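Local coordinates for protein phosphoacetylglucosamine mutase (Aspergillus lentulus, PDB 5OAW) that interconverts N-acetylglucosamine 6-phosphate and N-acetylglucosamine 1-phosphate as a magnesium-dependent phosphomutase, a step on the route to UDP-N-acetylglucosamine, at residues A126-A131 with T152-I157; V206-S211 with T236-K241; Y292-E297 with T445-L450. All blocks are in the same frame, centred on the assembly; numbering follows the deposited sequence.

Contact 1 (A126-A131 with T152-I157)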
ATOM      1  N   ALA A 126      27.137   5.746  -5.351  1.00 53.01           N
ATOM      2  CA  ALA A 126      25.702   5.571  -5.207  1.00 54.39           C
ATOM      3  C   ALA A 126      25.244   4.350  -5.996  1.00 52.43           C
ATOM      4  O   ALA A 126      25.752   4.089  -7.088  1.00 52.17           O
ATOM      5  CB  ALA A 126      24.977   6.815  -5.664  1.00 57.45           C
ATOM      6  N   ARG A 127      24.323   3.584  -5.411  1.00 52.39           N
ATOM      7  CA  ARG A 127      23.704   2.440  -6.086  1.00 48.90           C
ATOM      8  C   ARG A 127      22.164   2.591  -6.070  1.00 50.64           C
ATOM      9  O   ARG A 127      21.547   2.822  -5.023  1.00 49.51           O
ATOM     10  CB  ARG A 127      24.157   1.114  -5.466  1.00 47.86           C
ATOM     11  CG  ARG A 127      25.634   1.024  -5.107  1.00 49.90           C
ATOM     12  CD  ARG A 127      25.981  -0.354  -4.582  1.00 50.75           C
ATOM     13  NE  ARG A 127      26.898  -1.050  -5.476  1.00 51.97           N
ATOM     14  CZ  ARG A 127      27.178  -2.350  -5.433  1.00 52.37           C
ATOM     15  NH1 ARG A 127      26.594  -3.146  -4.545  1.00 59.64           N
ATOM     16  NH2 ARG A 127      28.036  -2.865  -6.305  1.00 54.69           N
ATOM     17  N   VAL A 128      21.560   2.492  -7.250  1.00 48.51           N
ATOM     18  CA  VAL A 128      20.129   2.735  -7.428  1.00 45.04           C
ATOM     19  C   VAL A 128      19.518   1.796  -8.459  1.00 46.00           C
ATOM     20  O   VAL A 128      20.021   1.696  -9.567  1.00 46.14           O
ATOM     21  CB  VAL A 128      19.762   4.243  -7.657  1.00 42.65           C
ATOM     22  CG1 VAL A 128      20.963   5.105  -7.992  1.00 40.13           C
ATOM     23  CG2 VAL A 128      18.627   4.439  -8.661  1.00 42.39           C
ATOM     24  N   VAL A 129      18.477   1.073  -8.035  1.00 44.01           N
ATOM     25  CA  VAL A 129      17.644   0.226  -8.891  1.00 43.30           C
ATOM     26  C   VAL A 129      16.362   0.976  -9.232  1.00 43.47           C
ATOM     27  O   VAL A 129      15.801   1.692  -8.375  1.00 42.09           O
ATOM     28  CB  VAL A 129      17.173  -1.082  -8.192  1.00 44.64           C
ATOM     29  CG1 VAL A 129      17.788  -2.317  -8.824  1.00 45.10           C
ATOM     30  CG2 VAL A 129      17.374  -1.034  -6.677  1.00 44.89           C
ATOM     31  N   PHE A 130      15.875   0.779 -10.457  1.00 40.13           N
ATOM     32  CA  PHE A 130      14.576   1.321 -10.838  1.00 40.03           C
ATOM     33  C   PHE A 130      13.716   0.396 -11.693  1.00 39.58           C
ATOM     34  O   PHE A 130      14.218  -0.510 -12.361  1.00 36.43           O
ATOM     35  CB  PHE A 130      14.704   2.721 -11.464  1.00 39.30           C
ATOM     36  CG  PHE A 130      15.670   2.792 -12.601  1.00 42.78           C
ATOM     37  CD1 PHE A 130      15.307   2.356 -13.876  1.00 43.40           C
ATOM     38  CD2 PHE A 130      16.960   3.298 -12.404  1.00 45.09           C
ATOM     39  CE1 PHE A 130      16.209   2.429 -14.930  1.00 44.73           C
ATOM     40  CE2 PHE A 130      17.862   3.368 -13.461  1.00 46.06           C
ATOM     41  CZ  PHE A 130      17.484   2.935 -14.728  1.00 43.45           C
ATOM     42  N   ALA A 131      12.409   0.639 -11.631  1.00 38.27           N
ATOM     43  CA  ALA A 131      11.417  -0.001 -12.498  1.00 38.55           C
ATOM     44  C   ALA A 131      10.265   0.968 -12.774  1.00 39.05           C
ATOM     45  O   ALA A 131      10.189   2.055 -12.168  1.00 39.73           O
ATOM     46  CB  ALA A 131      10.887  -1.272 -11.860  1.00 35.91           C
ATOM     47  N   THR A 152      26.037  12.074 -12.103  1.00 67.15           N
ATOM     48  CA  THR A 152      26.594  11.559 -10.856  1.00 72.32           C
ATOM     49  C   THR A 152      26.988  10.152 -11.262  1.00 74.53           C
ATOM     50  O   THR A 152      26.238   9.497 -11.969  1.00 85.52           O
ATOM     51  CB  THR A 152      25.558  11.473  -9.719  1.00 71.13           C
ATOM     52  OG1 THR A 152      24.642  10.398  -9.970  1.00 67.36           O
ATOM     53  CG2 THR A 152      24.782  12.767  -9.565  1.00 73.04           C
ATOM     54  N   GLU A 153      28.145   9.679 -10.840  1.00 73.91           N
ATOM     55  CA  GLU A 153      28.669   8.454 -11.445  1.00 74.79           C
ATOM     56  C   GLU A 153      28.166   7.224 -10.687  1.00 70.54           C
ATOM     57  O   GLU A 153      28.939   6.392 -10.198  1.00 73.21           O
ATOM     58  CB  GLU A 153      30.195   8.527 -11.589  1.00 77.31           C
ATOM     59  CG  GLU A 153      30.666   9.764 -12.353  1.00 79.19           C
ATOM     60  CD  GLU A 153      32.135  10.066 -12.148  1.00 84.32           C
ATOM     61  OE1 GLU A 153      32.573  10.242 -10.983  1.00 89.36           O
ATOM     62  OE2 GLU A 153      32.854  10.132 -13.161  1.00 83.70           O
ATOM     63  N   ALA A 154      26.842   7.130 -10.602  1.00 63.97           N
ATOM     64  CA  ALA A 154      26.175   6.087  -9.844  1.00 58.61           C
ATOM     65  C   ALA A 154      26.146   4.798 -10.637  1.00 55.41           C
ATOM     66  O   ALA A 154      26.060   4.838 -11.856  1.00 56.19           O
ATOM     67  CB  ALA A 154      24.764   6.525  -9.478  1.00 57.17           C
ATOM     68  N   GLU A 155      26.262   3.666  -9.939  1.00 55.92           N
ATOM     69  CA  GLU A 155      25.846   2.379 -10.479  1.00 59.65           C
ATOM     70  C   GLU A 155      24.318   2.339 -10.430  1.00 61.07           C
ATOM     71  O   GLU A 155      23.694   2.822  -9.465  1.00 53.94           O
ATOM     72  CB  GLU A 155      26.443   1.190  -9.703  1.00 62.32           C
ATOM     73  CG  GLU A 155      26.141  -0.172 -10.356  1.00 69.55           C
ATOM     74  CD  GLU A 155      26.894  -1.371  -9.773  1.00 77.79           C
ATOM     75  OE1 GLU A 155      27.199  -1.401  -8.558  1.00 76.93           O
ATOM     76  OE2 GLU A 155      27.167  -2.317 -10.550  1.00 80.52           O
ATOM     77  N   PHE A 156      23.728   1.790 -11.488  1.00 59.23           N
ATOM     78  CA  PHE A 156      22.282   1.609 -11.562  1.00 55.56           C
ATOM     79  C   PHE A 156      21.893   0.366 -12.345  1.00 52.76           C
ATOM     80  O   PHE A 156      22.651  -0.100 -13.195  1.00 51.98           O
ATOM     81  CB  PHE A 156      21.550   2.881 -12.053  1.00 55.12           C
ATOM     82  CG  PHE A 156      21.951   3.353 -13.426  1.00 55.68           C
ATOM     83  CD1 PHE A 156      21.217   2.969 -14.555  1.00 52.33           C
ATOM     84  CD2 PHE A 156      23.037   4.227 -13.592  1.00 56.94           C
ATOM     85  CE1 PHE A 156      21.573   3.430 -15.819  1.00 55.99           C
ATOM     86  CE2 PHE A 156      23.402   4.686 -14.858  1.00 57.81           C
ATOM     87  CZ  PHE A 156      22.666   4.284 -15.973  1.00 56.74           C
ATOM     88  N   ILE A 157      20.735  -0.193 -11.992  1.00 51.41           N
ATOM     89  CA  ILE A 157      20.160  -1.326 -12.695  1.00 49.88           C
ATOM     90  C   ILE A 157      18.729  -0.973 -13.108  1.00 51.97           C
ATOM     91  O   ILE A 157      17.920  -0.550 -12.278  1.00 50.77           O
ATOM     92  CB  ILE A 157      20.182  -2.615 -11.841  1.00 49.24           C
ATOM     93  CG1 ILE A 157      21.620  -2.987 -11.449  1.00 49.31           C
ATOM     94  CG2 ILE A 157      19.517  -3.776 -12.592  1.00 47.59           C
ATOM     95  CD1 ILE A 157      21.751  -4.096 -10.405  1.00 46.34           C
TER
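Ala126 and Glu155 open a ladder of backbone hydrogen bonds that zips two parallel strands together. Glu155 N donates to Ala126 O at 2.9 Å, and Glu155 O in turn accepts Val128 N. The alternation then repeats around Ile157, whose N reaches Val128 O and whose O receives Phe130 N at 3.0 Å in the straightest bond of the set. Glu155 and Ile157 therefore each bridge two residues of 126-131, the regular parallel pattern, while Phe156 CA adds a C-H contact to Val128 O.

Charge pairing occupies the face that carries Arg127 and Glu155. The two side chains run side by side, and Glu155 OE1 meets Arg127 NH2 at 2.8 Å in a salt bridge. Its hydrogen bond is bent and weak, and the guanidinium and carboxylate planes are turned 54° apart. Long chains suit this site: both rise from the same face of the sheet, so that their charged ends can meet beyond the backbone.

Apolar contacts fill in the rest. Val129 CG1 lies alongside Ile157 CB at 3.9 Å on the Arg127 face, branched side chains of the kind that favour extended backbone. At the start of the pair two methyls meet directly, Ala126 CB 3.8 Å from Ala154 CB, a short contact that small side chains suit. Phe130 and Phe156 both hold CG between backbone N and carbonyl carbon (chi1 near 60°), which brings Phe130 CE2 to 3.6 Å from Phe156 CD1. The rings are tilted by only 26° but displaced, so they touch without stacking fully. Ile157 O lies over the centre of the Phe130 ring.

Helix 138-151 crosses over between these strands in a beta-alpha-beta unit, packing Leu149 against Val128 and Phe156. The chemistry implies that backbone bonds set the register of this edge strand, with the ion pair, poorly aligned as a hydrogen bond, added on one face.

Contact 2 (V206-S211 with T236-K241); sequences VKVKGS and TGLDIK
Val208 N donates to Thr236 O at 2.8 Å, a nearly straight bond (164°). Beside it the Val208 side chain points at the other segment: CB packs 3.6 Å from Leu238 N, and CG2 reaches Leu238 CB at 4.0 Å. A compact branched residue fits here, since both its methyls can lie against backbone. Gly237 has a positive phi (87°), a backbone conformation that glycine takes readily, and having no side chain it lets Val208 O sit close by. Further along, Ser211 CB is 3.3 Å from Asp239 OD2 and also meets CD of Lys241, whose chain is bent.

In the next shell, Thr236 OG1 receives a long, weak bond from Leu238 N across Gly237. Arg279 holds the other segment, its guanidinium bonding to Lys209 O and Gly210 O. Met203 touches Val208 and Thr236, while Phe199 of helix 188-202 covers Thr236 and Leu238.

Backbone bonds from Asp239 and Lys241 to Leu212 then carry the pairing forward. This is the entrance to the parallel strands 211-215 and 239-243, linked through helix 221-231 in the beta-alpha-beta topology of domain II of the phosphohexomutase fold.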
ATOM      1  N   VAL A 206      -4.460 -28.713   2.236  1.00 63.16           N
ATOM      2  CA  VAL A 206      -5.638 -27.851   2.160  1.00 59.29           C
ATOM      3  C   VAL A 206      -5.880 -27.476   0.693  1.00 57.45           C
ATOM      4  O   VAL A 206      -4.952 -27.552  -0.112  1.00 55.01           O
ATOM      5  CB  VAL A 206      -5.481 -26.683   3.179  1.00 58.92           C
ATOM      6  CG1 VAL A 206      -5.535 -25.302   2.551  1.00 55.79           C
ATOM      7  CG2 VAL A 206      -6.460 -26.851   4.339  1.00 56.34           C
ATOM      8  N   LYS A 207      -7.117 -27.116   0.346  1.00 58.55           N
ATOM      9  CA  LYS A 207      -7.502 -26.903  -1.056  1.00 60.96           C
ATOM     10  C   LYS A 207      -8.415 -25.686  -1.269  1.00 59.89           C
ATOM     11  O   LYS A 207      -9.431 -25.541  -0.577  1.00 58.93           O
ATOM     12  CB  LYS A 207      -8.199 -28.160  -1.588  1.00 68.64           C
ATOM     13  CG  LYS A 207      -7.827 -28.557  -3.005  1.00 75.07           C
ATOM     14  CD  LYS A 207      -6.937 -29.794  -3.035  1.00 81.94           C
ATOM     15  CE  LYS A 207      -6.973 -30.439  -4.418  1.00 88.48           C
ATOM     16  NZ  LYS A 207      -6.219 -31.723  -4.507  1.00 90.19           N
ATOM     17  N   VAL A 208      -8.052 -24.821  -2.224  1.00 54.94           N
ATOM     18  CA  VAL A 208      -8.911 -23.702  -2.671  1.00 50.11           C
ATOM     19  C   VAL A 208     -10.132 -24.305  -3.359  1.00 50.41           C
ATOM     20  O   VAL A 208     -10.019 -25.319  -4.026  1.00 51.58           O
ATOM     21  CB  VAL A 208      -8.178 -22.756  -3.663  1.00 47.60           C
ATOM     22  CG1 VAL A 208      -9.096 -21.673  -4.185  1.00 40.94           C
ATOM     23  CG2 VAL A 208      -6.972 -22.097  -3.015  1.00 46.36           C
ATOM     24  N   LYS A 209     -11.296 -23.691  -3.175  1.00 53.44           N
ATOM     25  CA  LYS A 209     -12.507 -24.128  -3.850  1.00 54.38           C
ATOM     26  C   LYS A 209     -13.124 -23.001  -4.659  1.00 54.76           C
ATOM     27  O   LYS A 209     -13.374 -21.909  -4.137  1.00 57.07           O
ATOM     28  CB  LYS A 209     -13.506 -24.710  -2.847  1.00 59.88           C
ATOM     29  CG  LYS A 209     -13.150 -26.119  -2.394  1.00 65.45           C
ATOM     30  CD  LYS A 209     -14.181 -26.663  -1.418  1.00 72.38           C
ATOM     31  CE  LYS A 209     -13.899 -28.111  -1.040  1.00 70.91           C
ATOM     32  NZ  LYS A 209     -14.934 -28.624  -0.099  1.00 69.86           N
ATOM     33  N   GLY A 210     -13.358 -23.272  -5.939  1.00 54.56           N
ATOM     34  CA  GLY A 210     -13.961 -22.300  -6.851  1.00 50.31           C
ATOM     35  C   GLY A 210     -12.933 -21.381  -7.472  1.00 49.78           C
ATOM     36  O   GLY A 210     -11.817 -21.254  -6.978  1.00 53.56           O
ATOM     37  N   SER A 211     -13.311 -20.727  -8.558  1.00 51.00           N
ATOM     38  CA  SER A 211     -12.394 -19.852  -9.270  1.00 50.71           C
ATOM     39  C   SER A 211     -12.271 -18.488  -8.601  1.00 50.77           C
ATOM     40  O   SER A 211     -13.157 -18.077  -7.853  1.00 54.46           O
ATOM     41  CB  SER A 211     -12.865 -19.687 -10.706  1.00 51.40           C
ATOM     42  OG  SER A 211     -14.112 -19.029 -10.745  1.00 52.59           O
ATOM     43  N   THR A 236      -3.099 -27.246  -5.347  1.00 68.70           N
ATOM     44  CA  THR A 236      -3.652 -26.260  -4.397  1.00 62.53           C
ATOM     45  C   THR A 236      -5.149 -25.966  -4.593  1.00 59.11           C
ATOM     46  O   THR A 236      -5.802 -25.475  -3.671  1.00 59.40           O
ATOM     47  CB  THR A 236      -2.902 -24.920  -4.479  1.00 57.61           C
ATOM     48  OG1 THR A 236      -2.990 -24.412  -5.817  1.00 57.66           O
ATOM     49  CG2 THR A 236      -1.446 -25.093  -4.086  1.00 54.90           C
ATOM     50  N   GLY A 237      -5.672 -26.243  -5.794  1.00 55.43           N
ATOM     51  CA  GLY A 237      -7.080 -25.996  -6.142  1.00 50.82           C
ATOM     52  C   GLY A 237      -7.328 -24.589  -6.668  1.00 50.87           C
ATOM     53  O   GLY A 237      -8.422 -24.290  -7.135  1.00 46.02           O
ATOM     54  N   LEU A 238      -6.302 -23.737  -6.600  1.00 52.85           N
ATOM     55  CA  LEU A 238      -6.381 -22.343  -7.032  1.00 54.62           C
ATOM     56  C   LEU A 238      -6.452 -22.221  -8.538  1.00 58.15           C
ATOM     57  O   LEU A 238      -5.508 -22.611  -9.243  1.00 59.01           O
ATOM     58  CB  LEU A 238      -5.147 -21.573  -6.561  1.00 53.64           C
ATOM     59  CG  LEU A 238      -5.162 -20.079  -6.188  1.00 55.53           C
ATOM     60  CD1 LEU A 238      -3.821 -19.477  -6.580  1.00 57.44           C
ATOM     61  CD2 LEU A 238      -6.289 -19.254  -6.780  1.00 53.28           C
ATOM     62  N   ASP A 239      -7.557 -21.671  -9.040  1.00 60.80           N
ATOM     63  CA  ASP A 239      -7.581 -21.268 -10.442  1.00 59.48           C
ATOM     64  C   ASP A 239      -8.028 -19.818 -10.657  1.00 51.25           C
ATOM     65  O   ASP A 239      -9.124 -19.405 -10.280  1.00 48.44           O
ATOM     66  CB  ASP A 239      -8.196 -22.344 -11.380  1.00 67.14           C
ATOM     67  CG  ASP A 239      -9.572 -21.993 -11.895  1.00 70.83           C
ATOM     68  OD1 ASP A 239      -9.716 -21.751 -13.121  1.00 71.81           O
ATOM     69  OD2 ASP A 239     -10.511 -21.986 -11.076  1.00 80.68           O
ATOM     70  N   ILE A 240      -7.118 -19.059 -11.251  1.00 47.38           N
ATOM     71  CA  ILE A 240      -7.264 -17.625 -11.411  1.00 47.05           C
ATOM     72  C   ILE A 240      -7.718 -17.353 -12.839  1.00 48.57           C
ATOM     73  O   ILE A 240      -7.191 -17.936 -13.782  1.00 50.40           O
ATOM     74  CB  ILE A 240      -5.943 -16.896 -11.048  1.00 44.85           C
ATOM     75  CG1 ILE A 240      -5.688 -17.024  -9.537  1.00 45.11           C
ATOM     76  CG2 ILE A 240      -5.997 -15.425 -11.427  1.00 45.43           C
ATOM     77  CD1 ILE A 240      -4.278 -16.757  -9.051  1.00 44.38           C
ATOM     78  N   LYS A 241      -8.736 -16.512 -12.976  1.00 47.82           N
ATOM     79  CA  LYS A 241      -9.155 -16.005 -14.258  1.00 48.53           C
ATOM     80  C   LYS A 241      -8.764 -14.535 -14.313  1.00 47.89           C
ATOM     81  O   LYS A 241      -9.275 -13.722 -13.530  1.00 51.69           O
ATOM     82  CB  LYS A 241     -10.661 -16.179 -14.410  1.00 50.82           C
ATOM     83  CG  LYS A 241     -11.084 -17.565 -14.862  1.00 56.42           C
ATOM     84  CD  LYS A 241     -12.351 -18.016 -14.143  1.00 63.03           C
ATOM     85  CE  LYS A 241     -13.425 -18.493 -15.110  1.00 65.13           C
ATOM     86  NZ  LYS A 241     -14.164 -17.341 -15.715  1.00 65.82           N
TER

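Contact 3 (Y292-E297 with T445-L450); sequences YYFLDE and TPKEWL
At the start of the short helix whose Pro446 packs on Phe294, Glu448 OE1 is gripped twice by Thr445. Thr445 N reaches it at 2.7 Å, nearly along the carboxylate C-O axis, and Thr445 OG1 donates to it from above the carboxylate plane. Thr445 occupies the N-cap position, though its side chain makes no capping bond to the helix backbone; Glu448 takes up its N-H instead. Proline suits the following place, the first turn of a helix, where no backbone N-H is needed.

The fixed helix start presents Pro446 to the strand. Its CB sits over one face of the Phe294 ring, 3.8 Å from the centroid, in a CH-pi contact. Leu450 CG meets the edge of the same ring at Phe294 CE2, 4.1 Å away, and Phe294 CZ lies near Lys447 CA. A flat, broad side chain can thus serve a whole helical turn.

Tyr292 and Trp449 form an offset edge-to-face pair, with planes at 60°: the CZ3 corner of the indole comes to 3.8 Å from Tyr292 CG. Their polar ends turn to other partners, Tyr292 OH to Glu436 and Trp449 NE1 to Arg308 O.

At the solvent-facing border, Lys447 NZ and Glu297 OE2 make a salt bridge of 3.1 Å, weak as a hydrogen bond. The extended Glu297 chain and the Lys447 chain, bent at chi3, cross at about a right angle.

Helix 446-450 lies across the strand, residues 292-295 and the helix running 112° apart. Helix 428-441 supplies Val435 to both Tyr292 and Trp449, helix 306-323 packs Ile309 and Leu312 against the indole, and Leu304 of strand 301-304 flanks Tyr292 and Phe294.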
ATOM      1  N   TYR A 292     -11.590  -7.676  -2.430  1.00 40.24           N
ATOM      2  CA  TYR A 292     -12.457  -8.728  -2.872  1.00 40.56           C
ATOM      3  C   TYR A 292     -13.886  -8.218  -2.994  1.00 41.66           C
ATOM      4  O   TYR A 292     -14.242  -7.180  -2.430  1.00 38.07           O
ATOM      5  CB  TYR A 292     -12.347  -9.904  -1.913  1.00 38.29           C
ATOM      6  CG  TYR A 292     -11.194 -10.821  -2.230  1.00 37.95           C
ATOM      7  CD1 TYR A 292      -9.849 -10.388  -2.132  1.00 39.48           C
ATOM      8  CD2 TYR A 292     -11.435 -12.132  -2.622  1.00 37.47           C
ATOM      9  CE1 TYR A 292      -8.792 -11.254  -2.431  1.00 39.35           C
ATOM     10  CE2 TYR A 292     -10.393 -13.000  -2.923  1.00 37.16           C
ATOM     11  CZ  TYR A 292      -9.081 -12.566  -2.835  1.00 38.22           C
ATOM     12  OH  TYR A 292      -8.085 -13.468  -3.131  1.00 37.79           O
ATOM     13  N   TYR A 293     -14.672  -8.941  -3.787  1.00 43.03           N
ATOM     14  CA  TYR A 293     -16.088  -8.683  -3.979  1.00 42.82           C
ATOM     15  C   TYR A 293     -16.790  -9.880  -4.591  1.00 45.19           C
ATOM     16  O   TYR A 293     -16.153 -10.747  -5.173  1.00 49.58           O
ATOM     17  CB  TYR A 293     -16.333  -7.416  -4.801  1.00 39.92           C
ATOM     18  CG  TYR A 293     -15.583  -7.318  -6.102  1.00 40.54           C
ATOM     19  CD1 TYR A 293     -16.157  -7.762  -7.303  1.00 37.91           C
ATOM     20  CD2 TYR A 293     -14.304  -6.748  -6.146  1.00 41.51           C
ATOM     21  CE1 TYR A 293     -15.474  -7.635  -8.499  1.00 39.79           C
ATOM     22  CE2 TYR A 293     -13.608  -6.633  -7.339  1.00 40.54           C
ATOM     23  CZ  TYR A 293     -14.197  -7.076  -8.507  1.00 40.67           C
ATOM     24  OH  TYR A 293     -13.503  -6.965  -9.688  1.00 46.06           O
ATOM     25  N   PHE A 294     -18.105  -9.944  -4.422  1.00 48.31           N
ATOM     26  CA  PHE A 294     -18.919 -11.006  -5.010  1.00 46.80           C
ATOM     27  C   PHE A 294     -20.362 -10.556  -5.157  1.00 48.14           C
ATOM     28  O   PHE A 294     -20.786  -9.590  -4.521  1.00 46.55           O
ATOM     29  CB  PHE A 294     -18.797 -12.330  -4.234  1.00 46.48           C
ATOM     30  CG  PHE A 294     -19.565 -12.380  -2.939  1.00 50.80           C
ATOM     31  CD1 PHE A 294     -20.766 -13.100  -2.853  1.00 51.80           C
ATOM     32  CD2 PHE A 294     -19.080 -11.753  -1.786  1.00 54.42           C
ATOM     33  CE1 PHE A 294     -21.481 -13.170  -1.658  1.00 51.20           C
ATOM     34  CE2 PHE A 294     -19.788 -11.819  -0.582  1.00 54.90           C
ATOM     35  CZ  PHE A 294     -20.993 -12.530  -0.519  1.00 55.67           C
ATOM     36  N   LEU A 295     -21.095 -11.239  -6.031  1.00 49.54           N
ATOM     37  CA  LEU A 295     -22.516 -10.996  -6.196  1.00 52.06           C
ATOM     38  C   LEU A 295     -23.303 -11.989  -5.357  1.00 52.57           C
ATOM     39  O   LEU A 295     -23.105 -13.205  -5.464  1.00 54.99           O
ATOM     40  CB  LEU A 295     -22.910 -11.006  -7.678  1.00 53.48           C
ATOM     41  CG  LEU A 295     -22.285  -9.835  -8.465  1.00 55.57           C
ATOM     42  CD1 LEU A 295     -22.014 -10.209  -9.911  1.00 56.24           C
ATOM     43  CD2 LEU A 295     -23.118  -8.557  -8.389  1.00 56.70           C
ATOM     44  N   ASP A 296     -24.138 -11.436  -4.478  1.00 54.90           N
ATOM     45  CA  ASP A 296     -25.103 -12.156  -3.640  1.00 58.91           C
ATOM     46  C   ASP A 296     -25.848 -13.247  -4.357  1.00 61.01           C
ATOM     47  O   ASP A 296     -26.082 -13.159  -5.569  1.00 59.71           O
ATOM     48  CB  ASP A 296     -26.195 -11.178  -3.210  1.00 62.64           C
ATOM     49  CG  ASP A 296     -26.190 -10.897  -1.741  1.00 68.93           C
ATOM     50  OD1 ASP A 296     -25.621 -11.704  -0.972  1.00 75.06           O
ATOM     51  OD2 ASP A 296     -26.776  -9.861  -1.351  1.00 71.45           O
ATOM     52  N   GLU A 297     -26.299 -14.232  -3.583  1.00 65.05           N
ATOM     53  CA  GLU A 297     -27.283 -15.223  -4.054  1.00 71.95           C
ATOM     54  C   GLU A 297     -28.516 -14.529  -4.682  1.00 72.11           C
ATOM     55  O   GLU A 297     -29.202 -15.109  -5.526  1.00 71.35           O
ATOM     56  CB  GLU A 297     -27.682 -16.169  -2.914  1.00 72.27           C
ATOM     57  CG  GLU A 297     -26.560 -16.424  -1.908  1.00 77.59           C
ATOM     58  CD  GLU A 297     -26.629 -17.780  -1.237  1.00 81.08           C
ATOM     59  OE1 GLU A 297     -25.623 -18.516  -1.294  1.00 79.68           O
ATOM     60  OE2 GLU A 297     -27.677 -18.113  -0.638  1.00 88.24           O
ATOM     61  N   THR A 445     -16.515 -19.824   2.040  1.00 53.59           N
ATOM     62  CA  THR A 445     -17.039 -19.070   0.899  1.00 54.13           C
ATOM     63  C   THR A 445     -16.808 -17.577   1.161  1.00 53.94           C
ATOM     64  O   THR A 445     -16.547 -17.172   2.311  1.00 53.65           O
ATOM     65  CB  THR A 445     -18.575 -19.301   0.847  1.00 55.77           C
ATOM     66  OG1 THR A 445     -18.820 -20.706   0.846  1.00 62.22           O
ATOM     67  CG2 THR A 445     -19.271 -18.688  -0.379  1.00 59.38           C
ATOM     68  N   PRO A 446     -16.890 -16.750   0.102  1.00 52.68           N
ATOM     69  CA  PRO A 446     -17.066 -15.316   0.280  1.00 54.10           C
ATOM     70  C   PRO A 446     -18.223 -14.956   1.217  1.00 54.92           C
ATOM     71  O   PRO A 446     -18.085 -14.020   1.999  1.00 57.48           O
ATOM     72  CB  PRO A 446     -17.372 -14.844  -1.138  1.00 53.58           C
ATOM     73  CG  PRO A 446     -16.565 -15.749  -1.992  1.00 51.32           C
ATOM     74  CD  PRO A 446     -16.475 -17.068  -1.277  1.00 52.00           C
ATOM     75  N   LYS A 447     -19.328 -15.702   1.136  1.00 58.58           N
ATOM     76  CA  LYS A 447     -20.541 -15.466   1.933  1.00 59.79           C
ATOM     77  C   LYS A 447     -20.307 -15.653   3.439  1.00 58.05           C
ATOM     78  O   LYS A 447     -20.829 -14.882   4.251  1.00 55.87           O
ATOM     79  CB  LYS A 447     -21.686 -16.372   1.450  1.00 62.43           C
ATOM     80  CG  LYS A 447     -23.083 -15.810   1.676  1.00 65.30           C
ATOM     81  CD  LYS A 447     -24.149 -16.830   1.284  1.00 70.57           C
ATOM     82  CE  LYS A 447     -25.338 -16.781   2.236  1.00 74.03           C
ATOM     83  NZ  LYS A 447     -26.270 -17.948   2.126  1.00 75.05           N
ATOM     84  N   GLU A 448     -19.524 -16.672   3.788  1.00 54.63           N
ATOM     85  CA  GLU A 448     -19.152 -16.954   5.174  1.00 54.86           C
ATOM     86  C   GLU A 448     -18.117 -15.970   5.703  1.00 53.97           C
ATOM     87  O   GLU A 448     -18.036 -15.745   6.911  1.00 51.88           O
ATOM     88  CB  GLU A 448     -18.623 -18.383   5.304  1.00 57.55           C
ATOM     89  CG  GLU A 448     -19.709 -19.453   5.224  1.00 60.69           C
ATOM     90  CD  GLU A 448     -19.185 -20.796   4.743  1.00 65.92           C
ATOM     91  OE1 GLU A 448     -18.411 -20.830   3.759  1.00 69.57           O
ATOM     92  OE2 GLU A 448     -19.547 -21.833   5.339  1.00 67.71           O
ATOM     93  N   TRP A 449     -17.320 -15.399   4.795  1.00 52.08           N
ATOM     94  CA  TRP A 449     -16.374 -14.338   5.139  1.00 47.18           C
ATOM     95  C   TRP A 449     -17.153 -13.060   5.492  1.00 45.65           C
ATOM     96  O   TRP A 449     -16.947 -12.490   6.556  1.00 46.92           O
ATOM     97  CB  TRP A 449     -15.349 -14.137   4.008  1.00 43.90           C
ATOM     98  CG  TRP A 449     -14.374 -12.997   4.166  1.00 42.96           C
ATOM     99  CD1 TRP A 449     -14.132 -12.253   5.291  1.00 44.30           C
ATOM    100  CD2 TRP A 449     -13.470 -12.511   3.169  1.00 44.65           C
ATOM    101  NE1 TRP A 449     -13.154 -11.319   5.048  1.00 45.11           N
ATOM    102  CE2 TRP A 449     -12.724 -11.457   3.755  1.00 43.81           C
ATOM    103  CE3 TRP A 449     -13.214 -12.862   1.834  1.00 43.47           C
ATOM    104  CZ2 TRP A 449     -11.748 -10.736   3.047  1.00 44.20           C
ATOM    105  CZ3 TRP A 449     -12.243 -12.150   1.133  1.00 46.87           C
ATOM    106  CH2 TRP A 449     -11.523 -11.090   1.742  1.00 45.36           C
ATOM    107  N   LEU A 450     -18.059 -12.646   4.618  1.00 42.68           N
ATOM    108  CA  LEU A 450     -18.963 -11.515   4.873  1.00 47.61           C
ATOM    109  C   LEU A 450     -19.799 -11.649   6.168  1.00 48.16           C
ATOM    110  O   LEU A 450     -19.967 -10.666   6.892  1.00 47.16           O
ATOM    111  CB  LEU A 450     -19.927 -11.354   3.696  1.00 44.49           C
ATOM    112  CG  LEU A 450     -20.369 -10.026   3.085  1.00 46.39           C
ATOM    113  CD1 LEU A 450     -21.865 -10.166   2.846  1.00 46.60           C
ATOM    114  CD2 LEU A 450     -20.051  -8.770   3.895  1.00 43.98           C
TER

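How the contacts relate
Contacts 2 and 3 reach the same mixed sheet, with centres 15 Å apart and nearest atoms about 6 Å apart. Strand 279-283 runs between their strands, and its Arg279 serves both, bonding to the 206-211 loop and touching Tyr292 and Pro446. Glu436 likewise touches Val208 and bonds to Tyr292. The chain between strands 279-283 and 290-295 carries Asp284, Asp286 and Asp288, which bind magnesium. Contact 1 belongs to domain I, its centre 40 Å from that of contact 2 and 45 Å from that of contact 3. There strand 127-132 neighbours strand 61-66, which precedes phosphoserine Ser69, the domain I ligand of the magnesium.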